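Local coordinates for putative dienelactone hydrolase (Klebsiella pneumoniae subsp. pneumoniae MGH 78578, PDB 3F67), which probably acts as an ester or lactone hydrolase of the dienelactone hydrolase family, with an alpha/beta-hydrolase fold, at residues 11-16 and 97-102; 37-42 and 66-71; 91-96 and 156-161. All blocks are in the same frame, centred on the assembly; numbering follows the deposited sequence. Where two conformers were deposited one is given.

Contact 1 of 3, residues 11-16 and 97-102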
loop_
_atom_site.group_PDB
_atom_site.type_symbol
_atom_site.label_atom_id
_atom_site.label_comp_id
_atom_site.label_asym_id
_atom_site.label_seq_id
_atom_site.Cartn_x
_atom_site.Cartn_y
_atom_site.Cartn_z
ATOM N N ILE A 11 -4.543 16.121 -5.424
ATOM C CA ILE A 11 -5.534 15.792 -4.428
ATOM C C ILE A 11 -5.416 16.824 -3.323
ATOM O O ILE A 11 -4.345 16.976 -2.721
ATOM C CB ILE A 11 -5.334 14.363 -3.947
ATOM C CG1 ILE A 11 -5.771 13.447 -5.130
ATOM C CG2 ILE A 11 -6.210 14.105 -2.659
ATOM C CD1 ILE A 11 -5.719 12.033 -4.885
ATOM N N PRO A 12 -6.520 17.535 -3.035
ATOM C CA PRO A 12 -6.462 18.554 -1.983
ATOM C C PRO A 12 -6.220 17.855 -0.637
ATOM O O PRO A 12 -6.894 16.882 -0.318
ATOM C CB PRO A 12 -7.857 19.224 -2.044
ATOM C CG PRO A 12 -8.429 18.865 -3.403
ATOM C CD PRO A 12 -7.820 17.499 -3.756
ATOM N N SER A 13 -5.232 18.293 0.136
ATOM C CA SER A 13 -4.856 17.475 1.294
ATOM C C SER A 13 -4.208 18.277 2.397
ATOM O O SER A 13 -3.087 18.788 2.237
ATOM C CB SER A 13 -3.951 16.286 0.887
ATOM O OG SER A 13 -3.821 15.337 1.965
ATOM N N GLN A 14 -4.916 18.348 3.532
ATOM C CA GLN A 14 -4.468 19.125 4.698
ATOM C C GLN A 14 -4.005 20.556 4.293
ATOM O O GLN A 14 -3.047 21.097 4.864
ATOM C CB GLN A 14 -3.367 18.341 5.460
ATOM C CG GLN A 14 -3.720 16.852 5.727
ATOM C CD GLN A 14 -2.652 16.089 6.505
ATOM O OE1 GLN A 14 -1.877 15.257 5.952
ATOM N NE2 GLN A 14 -2.622 16.333 7.807
ATOM N N GLY A 15 -4.694 21.161 3.318
ATOM C CA GLY A 15 -4.375 22.506 2.810
ATOM C C GLY A 15 -3.386 22.665 1.641
ATOM O O GLY A 15 -3.083 23.793 1.217
ATOM N N GLU A 16 -2.898 21.538 1.124
ATOM C CA GLU A 16 -1.885 21.530 0.070
ATOM C C GLU A 16 -2.270 20.556 -1.020
ATOM O O GLU A 16 -3.065 19.649 -0.776
ATOM C CB GLU A 16 -0.536 21.145 0.654
ATOM C CG GLU A 16 0.080 22.228 1.497
ATOM C CD GLU A 16 1.162 21.683 2.375
ATOM O OE1 GLU A 16 0.821 20.966 3.336
ATOM O OE2 GLU A 16 2.344 21.957 2.092
ATOM N N LEU A 97 -1.219 8.841 6.997
ATOM C CA LEU A 97 -2.572 8.268 7.149
ATOM C C LEU A 97 -3.631 9.351 6.843
ATOM O O LEU A 97 -4.657 9.065 6.211
ATOM C CB LEU A 97 -2.756 7.695 8.562
ATOM C CG LEU A 97 -1.703 6.580 8.892
ATOM C CD1 LEU A 97 -2.000 6.077 10.294
ATOM C CD2 LEU A 97 -1.735 5.411 7.907
ATOM N N ALA A 98 -3.369 10.588 7.253
ATOM C CA ALA A 98 -4.297 11.680 6.969
ATOM C C ALA A 98 -4.347 11.964 5.451
ATOM O O ALA A 98 -5.420 12.243 4.889
ATOM C CB ALA A 98 -3.894 12.968 7.754
ATOM N N ASP A 99 -3.206 11.872 4.783
ATOM C CA ASP A 99 -3.194 12.051 3.323
ATOM C C ASP A 99 -3.994 10.928 2.644
ATOM O O ASP A 99 -4.653 11.181 1.624
ATOM C CB ASP A 99 -1.745 12.060 2.772
ATOM C CG ASP A 99 -1.028 13.380 3.051
ATOM O OD1 ASP A 99 -1.714 14.420 3.278
ATOM O OD2 ASP A 99 0.216 13.383 3.063
ATOM N N LEU A 100 -3.874 9.687 3.126
ATOM C CA LEU A 100 -4.654 8.619 2.511
ATOM C C LEU A 100 -6.154 8.882 2.692
ATOM O O LEU A 100 -6.952 8.591 1.766
ATOM C CB LEU A 100 -4.292 7.266 3.075
ATOM C CG LEU A 100 -2.836 6.885 2.805
ATOM C CD1 LEU A 100 -2.465 5.576 3.516
ATOM C CD2 LEU A 100 -2.548 6.774 1.264
ATOM N N ASP A 101 -6.538 9.392 3.866
ATOM C CA ASP A 101 -7.962 9.802 4.064
ATOM C C ASP A 101 -8.370 10.833 3.006
ATOM O O ASP A 101 -9.512 10.792 2.509
ATOM C CB ASP A 101 -8.204 10.449 5.426
ATOM C CG ASP A 101 -8.050 9.474 6.598
ATOM O OD1 ASP A 101 -8.191 8.223 6.432
ATOM O OD2 ASP A 101 -7.792 10.000 7.705
ATOM N N HIS A 102 -7.462 11.770 2.679
ATOM C CA HIS A 102 -7.833 12.780 1.667
ATOM C C HIS A 102 -7.961 12.190 0.267
ATOM O O HIS A 102 -8.753 12.666 -0.566
ATOM C CB HIS A 102 -6.875 13.985 1.701
ATOM C CG HIS A 102 -7.149 14.895 2.855
ATOM N ND1 HIS A 102 -6.727 14.614 4.133
ATOM C CD2 HIS A 102 -7.856 16.050 2.940
ATOM C CE1 HIS A 102 -7.130 15.568 4.956
ATOM N NE2 HIS A 102 -7.808 16.461 4.256
HETATM O O HOH W 1 -9.198 15.407 -0.827
#
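Ser-13 turns OG anti to its backbone N (chi1 -168°), while Asp-99 and His-102 both carry CG anti to the carbonyl carbon (chi1 -76° in each), and these settings bring the hydroxyl, the carboxylate and the imidazole into one corner. Ser-13 OG donates to Asp-99 OD1 at 2.6 Å, a short bond that reaches the oxygen from above the carboxylate plane. The same OD1 forms a salt bridge with Arg-70, so at least two donors hold it, consistent with an ionised carboxylate. Behind the hydroxyl stands the His-102 ring, whose ND1 donates almost straight to Ala-98 O at 2.8 Å, one helical turn back. That bond lies close to the ring plane and fixes the ring's rotation; Ala-98 O also receives the helical N-H of His-102. One ring face is thereby presented to the strand end: Ser-13 CA makes a CH-pi contact 4.0 Å from the His-102 ring centroid, and Gln-14 N lies over the same face near the rim. A water donates to both Pro-12 O and His-102 O, and Ile-11 CG2 rests 3.6 Å from His-102 O. The type I' turn from Ser-13 to Glu-16 joins strands 4-13 and 16-25 as a beta hairpin. The axes of the short segments, strand 11-13 and helix 97-102, run at 135° to each other, and on the other flank of helix 93-108 Leu-97 and Leu-100 pack against helix 124-133.

Contact 2 of 3, residues 37-42 and 66-71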
loop_
_atom_site.group_PDB
_atom_site.type_symbol
_atom_site.label_atom_id
_atom_site.label_comp_id
_atom_site.label_asym_id
_atom_site.label_seq_id
_atom_site.Cartn_x
_atom_site.Cartn_y
_atom_site.Cartn_z
ATOM N N VAL A 37 -3.208 2.935 -3.889
ATOM C CA VAL A 37 -1.992 2.150 -4.116
ATOM C C VAL A 37 -0.864 2.903 -3.406
ATOM O O VAL A 37 -0.588 4.083 -3.742
ATOM C CB VAL A 37 -1.669 2.068 -5.620
ATOM C CG1 VAL A 37 -0.332 1.329 -5.821
ATOM C CG2 VAL A 37 -2.793 1.276 -6.361
ATOM N N VAL A 38 -0.216 2.253 -2.432
ATOM C CA VAL A 38 0.828 2.961 -1.660
ATOM C C VAL A 38 2.220 2.575 -2.138
ATOM O O VAL A 38 2.600 1.386 -2.124
ATOM C CB VAL A 38 0.757 2.690 -0.149
ATOM C CG1 VAL A 38 1.654 3.718 0.642
ATOM C CG2 VAL A 38 -0.676 2.749 0.372
ATOM N N GLN A 39 2.967 3.602 -2.564
ATOM C CA GLN A 39 4.340 3.485 -3.101
ATOM C C GLN A 39 5.343 2.761 -2.182
ATOM O O GLN A 39 5.111 2.630 -0.962
ATOM C CB GLN A 39 4.833 4.933 -3.252
ATOM C CG GLN A 39 4.795 5.656 -1.908
ATOM C CD GLN A 39 5.432 7.044 -1.997
ATOM O OE1 GLN A 39 4.783 7.984 -2.447
ATOM N NE2 GLN A 39 6.708 7.154 -1.622
ATOM N N GLU A 40 6.458 2.302 -2.781
ATOM C CA GLU A 40 7.676 1.994 -2.035
ATOM C C GLU A 40 8.387 3.327 -1.711
ATOM O O GLU A 40 7.796 4.421 -1.900
ATOM C CB GLU A 40 8.570 1.098 -2.881
ATOM C CG GLU A 40 7.803 -0.137 -3.471
ATOM C CD GLU A 40 8.724 -1.042 -4.297
ATOM O OE1 GLU A 40 9.069 -0.678 -5.444
ATOM O OE2 GLU A 40 9.055 -2.161 -3.836
ATOM N N ILE A 41 9.637 3.266 -1.231
ATOM C CA ILE A 41 10.370 4.510 -0.933
ATOM C C ILE A 41 10.742 5.330 -2.195
ATOM O O ILE A 41 11.249 6.450 -2.086
ATOM C CB ILE A 41 11.651 4.239 -0.131
ATOM C CG1 ILE A 41 12.593 3.295 -0.878
ATOM C CG2 ILE A 41 11.247 3.676 1.247
ATOM C CD1 ILE A 41 13.930 3.091 -0.208
ATOM N N PHE A 42 10.457 4.776 -3.370
ATOM C CA PHE A 42 10.868 5.423 -4.612
ATOM C C PHE A 42 9.849 6.389 -5.159
ATOM O O PHE A 42 10.060 6.986 -6.230
ATOM C CB PHE A 42 11.289 4.366 -5.661
ATOM C CG PHE A 42 12.244 3.349 -5.099
ATOM C CD1 PHE A 42 13.487 3.746 -4.598
ATOM C CD2 PHE A 42 11.873 1.999 -5.007
ATOM C CE1 PHE A 42 14.402 2.804 -4.012
ATOM C CE2 PHE A 42 12.773 1.051 -4.437
ATOM C CZ PHE A 42 14.041 1.481 -3.930
ATOM N N GLU A 66 1.515 10.845 -4.302
ATOM C CA GLU A 66 2.899 11.194 -4.087
ATOM C C GLU A 66 3.047 11.583 -2.613
ATOM O O GLU A 66 3.086 12.783 -2.272
ATOM C CB GLU A 66 3.233 12.388 -4.983
ATOM C CG GLU A 66 4.725 12.516 -5.291
ATOM C CD GLU A 66 5.254 11.322 -6.058
ATOM O OE1 GLU A 66 5.578 10.303 -5.406
ATOM O OE2 GLU A 66 5.359 11.408 -7.310
ATOM N N LEU A 67 3.145 10.580 -1.735
ATOM C CA LEU A 67 3.053 10.859 -0.273
ATOM C C LEU A 67 4.208 11.686 0.299
ATOM O O LEU A 67 4.050 12.323 1.354
ATOM C CB LEU A 67 2.892 9.542 0.508
ATOM C CG LEU A 67 1.541 8.887 0.179
ATOM C CD1 LEU A 67 1.510 7.405 0.552
ATOM C CD2 LEU A 67 0.456 9.593 0.980
ATOM N N TYR A 68 5.359 11.696 -0.382
ATOM C CA TYR A 68 6.532 12.397 0.183
ATOM C C TYR A 68 6.585 13.875 -0.226
ATOM O O TYR A 68 7.541 14.559 0.136
ATOM C CB TYR A 68 7.853 11.722 -0.258
ATOM C CG TYR A 68 8.061 10.271 0.218
ATOM C CD1 TYR A 68 7.202 9.682 1.168
ATOM C CD2 TYR A 68 9.142 9.529 -0.271
ATOM C CE1 TYR A 68 7.426 8.340 1.620
ATOM C CE2 TYR A 68 9.383 8.202 0.151
ATOM C CZ TYR A 68 8.529 7.627 1.091
ATOM O OH TYR A 68 8.756 6.331 1.481
ATOM N N PHE A 69 5.570 14.376 -0.953
ATOM C CA PHE A 69 5.721 15.669 -1.694
ATOM C C PHE A 69 6.155 16.879 -0.853
ATOM O O PHE A 69 6.861 17.766 -1.348
ATOM C CB PHE A 69 4.465 15.998 -2.558
ATOM C CG PHE A 69 3.295 16.539 -1.766
ATOM C CD1 PHE A 69 2.951 17.889 -1.846
ATOM C CD2 PHE A 69 2.557 15.711 -0.915
ATOM C CE1 PHE A 69 1.851 18.400 -1.085
ATOM C CE2 PHE A 69 1.485 16.188 -0.173
ATOM C CZ PHE A 69 1.125 17.541 -0.251
ATOM N N ARG A 70 5.763 16.909 0.415
ATOM C CA ARG A 70 6.081 18.056 1.281
ATOM C C ARG A 70 7.522 18.006 1.752
ATOM O O ARG A 70 8.107 19.048 2.049
ATOM C CB ARG A 70 5.218 18.049 2.537
ATOM C CG ARG A 70 3.709 18.203 2.261
ATOM C CD ARG A 70 2.957 18.250 3.589
ATOM N NE ARG A 70 1.495 18.155 3.394
ATOM C CZ ARG A 70 0.874 16.975 3.248
ATOM N NH1 ARG A 70 1.590 15.864 3.216
ATOM N NH2 ARG A 70 -0.433 16.898 3.110
ATOM N N GLN A 71 8.057 16.796 1.891
ATOM C CA GLN A 71 9.391 16.578 2.469
ATOM C C GLN A 71 10.472 16.554 1.386
ATOM O O GLN A 71 11.569 16.998 1.628
ATOM C CB GLN A 71 9.429 15.268 3.292
ATOM C CG GLN A 71 8.780 15.345 4.721
ATOM C CD GLN A 71 7.243 15.374 4.708
ATOM O OE1 GLN A 71 6.608 14.697 3.904
ATOM N NE2 GLN A 71 6.649 16.206 5.586
HETATM O O HOH W 2 6.286 10.274 -2.704
#
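The Tyr-68 ring has the amide nitrogen of Gln-39 over the centre of one face, NE2 standing 3.2 Å above the plane, and Ile-41 O at its edge, 3.4 Å from Tyr-68 CE2. Amide and ring planes are 54° apart, so the amide is tilted against the ring and does not stack flat on it. Trp-124 meets Tyr-68 in an edge-to-face arrangement. Gln-39 reaches the ring with CG in the crowded position between backbone N and carbonyl carbon (chi1 59°) and the chain extended beyond it. Its two amide atoms then divide the work. Gln-39 NE2 donates to Glu-40 O at 3.0 Å, nearly along the C=O axis, which ties the side chain back to its own loop. Gln-39 OE1 accepts from Leu-67 N at 3.2 Å in a moderately bent bond (146°), and the donor lies above the carbonyl plane. A water donates to both Gln-39 OE1 and Glu-66 OE1 and accepts from Tyr-68 N at 2.9 Å; Glu-66 OE1 is also bonded to Val-44 N. Toward strand 32-38 the contact is apolar: Val-38 CG1 meets Leu-67 CD1 at 3.7 Å, the two side chains crossing at about a right angle. The loops concerned follow the C-terminal ends of the adjacent parallel strands 32-38 and 61-65, the edge where alpha/beta hydrolases place their active site. Glu-40, paired with Arg-219, touches Cys-123 of a probable Cys-His-Asp triad. Chemically, Gln-39 has both amide atoms engaged in a buried setting, which fixes the amide's orientation over the ring, whereas Tyr-68 OH, 3.6 Å from Ile-41 CG2, is buried with no hydrogen-bond partner in the model.

Contact 3 of 3, residues 91-96 and 156-161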
loop_
_atom_site.group_PDB
_atom_site.type_symbol
_atom_site.label_atom_id
_atom_site.label_comp_id
_atom_site.label_asym_id
_atom_site.label_seq_id
_atom_site.Cartn_x
_atom_site.Cartn_y
_atom_site.Cartn_z
ATOM N N VAL A 91 9.158 11.626 7.011
ATOM C CA VAL A 91 7.756 11.641 6.604
ATOM C C VAL A 91 6.959 10.981 7.764
ATOM O O VAL A 91 7.149 9.780 8.018
ATOM C CB VAL A 91 7.547 10.805 5.315
ATOM C CG1 VAL A 91 6.062 10.742 4.936
ATOM C CG2 VAL A 91 8.361 11.414 4.141
ATOM N N PRO A 92 6.156 11.764 8.511
ATOM C CA PRO A 92 5.530 11.182 9.713
ATOM C C PRO A 92 4.379 10.249 9.332
ATOM O O PRO A 92 3.586 10.591 8.433
ATOM C CB PRO A 92 4.965 12.397 10.477
ATOM C CG PRO A 92 5.697 13.594 9.895
ATOM C CD PRO A 92 5.917 13.213 8.422
ATOM N N ASP A 93 4.261 9.116 10.041
ATOM C CA ASP A 93 3.134 8.207 9.764
ATOM C C ASP A 93 1.772 8.927 9.840
ATOM O O ASP A 93 0.870 8.683 9.006
ATOM C CB ASP A 93 3.088 7.079 10.807
ATOM C CG ASP A 93 4.267 6.107 10.715
ATOM O OD1 ASP A 93 5.000 6.012 9.676
ATOM O OD2 ASP A 93 4.395 5.373 11.710
ATOM N N ALA A 94 1.612 9.801 10.848
ATOM C CA ALA A 94 0.306 10.483 11.068
ATOM C C ALA A 94 -0.098 11.294 9.830
ATOM O O ALA A 94 -1.273 11.306 9.441
ATOM C CB ALA A 94 0.360 11.381 12.271
ATOM N N GLN A 95 0.889 11.960 9.236
ATOM C CA GLN A 95 0.703 12.714 8.007
ATOM C C GLN A 95 0.257 11.810 6.874
ATOM O O GLN A 95 -0.659 12.169 6.100
ATOM C CB GLN A 95 2.020 13.434 7.627
ATOM C CG GLN A 95 1.929 14.237 6.345
ATOM C CD GLN A 95 3.304 14.660 5.862
ATOM O OE1 GLN A 95 3.794 15.710 6.248
ATOM N NE2 GLN A 95 3.952 13.819 5.072
ATOM N N VAL A 96 0.911 10.654 6.748
ATOM C CA VAL A 96 0.634 9.706 5.663
ATOM C C VAL A 96 -0.816 9.226 5.791
ATOM O O VAL A 96 -1.571 9.226 4.813
ATOM C CB VAL A 96 1.596 8.486 5.686
ATOM C CG1 VAL A 96 1.137 7.430 4.635
ATOM C CG2 VAL A 96 3.052 8.896 5.370
ATOM N N ASN A 156 8.643 10.011 14.367
ATOM C CA ASN A 156 7.922 9.983 13.099
ATOM C C ASN A 156 7.063 8.740 12.889
ATOM O O ASN A 156 5.944 8.801 12.345
ATOM C CB ASN A 156 8.848 10.335 11.972
ATOM C CG ASN A 156 9.067 11.834 11.887
ATOM O OD1 ASN A 156 8.296 12.618 12.464
ATOM N ND2 ASN A 156 10.096 12.244 11.173
ATOM N N SER A 157 7.567 7.631 13.419
ATOM C CA SER A 157 6.987 6.299 13.220
ATOM C C SER A 157 6.860 5.623 14.603
ATOM O O SER A 157 7.672 4.765 14.969
ATOM C CB SER A 157 7.797 5.458 12.222
ATOM O OG SER A 157 7.721 6.015 10.930
ATOM N N PRO A 158 5.870 6.041 15.389
ATOM C CA PRO A 158 5.803 5.512 16.776
ATOM C C PRO A 158 5.127 4.139 16.960
ATOM O O PRO A 158 5.220 3.587 18.083
ATOM C CB PRO A 158 4.959 6.555 17.495
ATOM C CG PRO A 158 4.021 7.017 16.446
ATOM C CD PRO A 158 4.860 7.091 15.168
ATOM N N LYS A 159 4.397 3.639 15.953
ATOM C CA LYS A 159 3.738 2.314 16.065
ATOM C C LYS A 159 4.046 1.507 14.848
ATOM O O LYS A 159 4.134 2.069 13.759
ATOM C CB LYS A 159 2.222 2.418 16.211
ATOM C CG LYS A 159 1.840 3.403 17.317
ATOM C CD LYS A 159 0.822 2.847 18.234
ATOM C CE LYS A 159 0.258 3.977 19.101
ATOM N NZ LYS A 159 -1.235 3.882 19.138
ATOM N N HIS A 160 4.206 0.195 15.035
ATOM C CA HIS A 160 4.391 -0.736 13.910
ATOM C C HIS A 160 3.203 -1.680 13.831
ATOM O O HIS A 160 2.349 -1.671 14.730
ATOM C CB HIS A 160 5.707 -1.502 14.128
ATOM C CG HIS A 160 6.905 -0.625 13.976
ATOM N ND1 HIS A 160 7.169 0.073 12.808
ATOM C CD2 HIS A 160 7.877 -0.276 14.853
ATOM C CE1 HIS A 160 8.270 0.785 12.966
ATOM N NE2 HIS A 160 8.720 0.590 14.200
ATOM N N PRO A 161 3.088 -2.442 12.737
ATOM C CA PRO A 161 1.930 -3.302 12.586
ATOM C C PRO A 161 1.664 -4.187 13.817
ATOM O O PRO A 161 0.492 -4.387 14.172
ATOM C CB PRO A 161 2.235 -4.093 11.287
ATOM C CG PRO A 161 3.022 -3.053 10.449
ATOM C CD PRO A 161 3.909 -2.374 11.495
HETATM O O HOH W 3 9.175 8.348 9.685
HETATM O O HOH W 4 2.740 4.795 13.608
HETATM O O HOH W 5 3.488 9.958 13.091
#
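The backbones come closest where Pro-92, the N-cap residue of helix 93-108, lies 4.3 Å from Asn-156, CA to CA, and the first helical amide, Asp-93 N, donates to Asn-156 O at 2.9 Å and 165°. The donor stands above the carbonyl plane. A water donating to the same carbonyl oxygen accepts from Ala-94 N, so the carbonyl serves two N-H groups of the helix start, one of them through solvent. Asp-93, with CG anti to its carbonyl carbon (chi1 -68°), swings its carboxylate over Ser-157. There Ser-157 OG donates to Asp-93 OD1 at 3.0 Å from well above the carboxylate plane, and Asp-93 OD2 lies 3.1 Å from Ser-157 CA. In the alpha/beta-hydrolase fold this joins the N-terminal end of one helix flanking the central sheet to the loop that follows strand 141-145. The stronger partner of Asp-93 is Arg-127 of helix 124-133, which forms a salt bridge with OD2; a water donates to Asp-93 OD2 at 2.6 Å and also to Lys-159 O. Another water links Val-91 O with Ser-157 OG. On the flank, the Asn-156 side chain runs alongside the Pro-92 ring, OD1 3.8 Å from Pro-92 CG, while its ND2 donates to Ser-89 O.

In the fold
From the N terminus, the chain leaves strand 4-13 at residues 11-16, the first half of contact 1, which closes only at helix 93-108. Contact 2 opens and closes inside that loop, joining the end of strand 32-38 and the loop beyond it to the loop after strand 61-65. Contact 3 opens at 91-96, before contact 1 has closed, and ends at 156-161, so contacts 1 and 3 cross, whereas 2 and 3 follow in series. Helix 93-108 is common to contacts 1 and 3. Arg-70 bridges contacts 2 and 1 through salt bridges to Asp-99 and Glu-16; Gln-71 NE2 probably bonds to Gln-95 OE1, joining contacts 2 and 3. Together they connect the hairpin edge of the sheet, its central strands and the loop after strand 141-145.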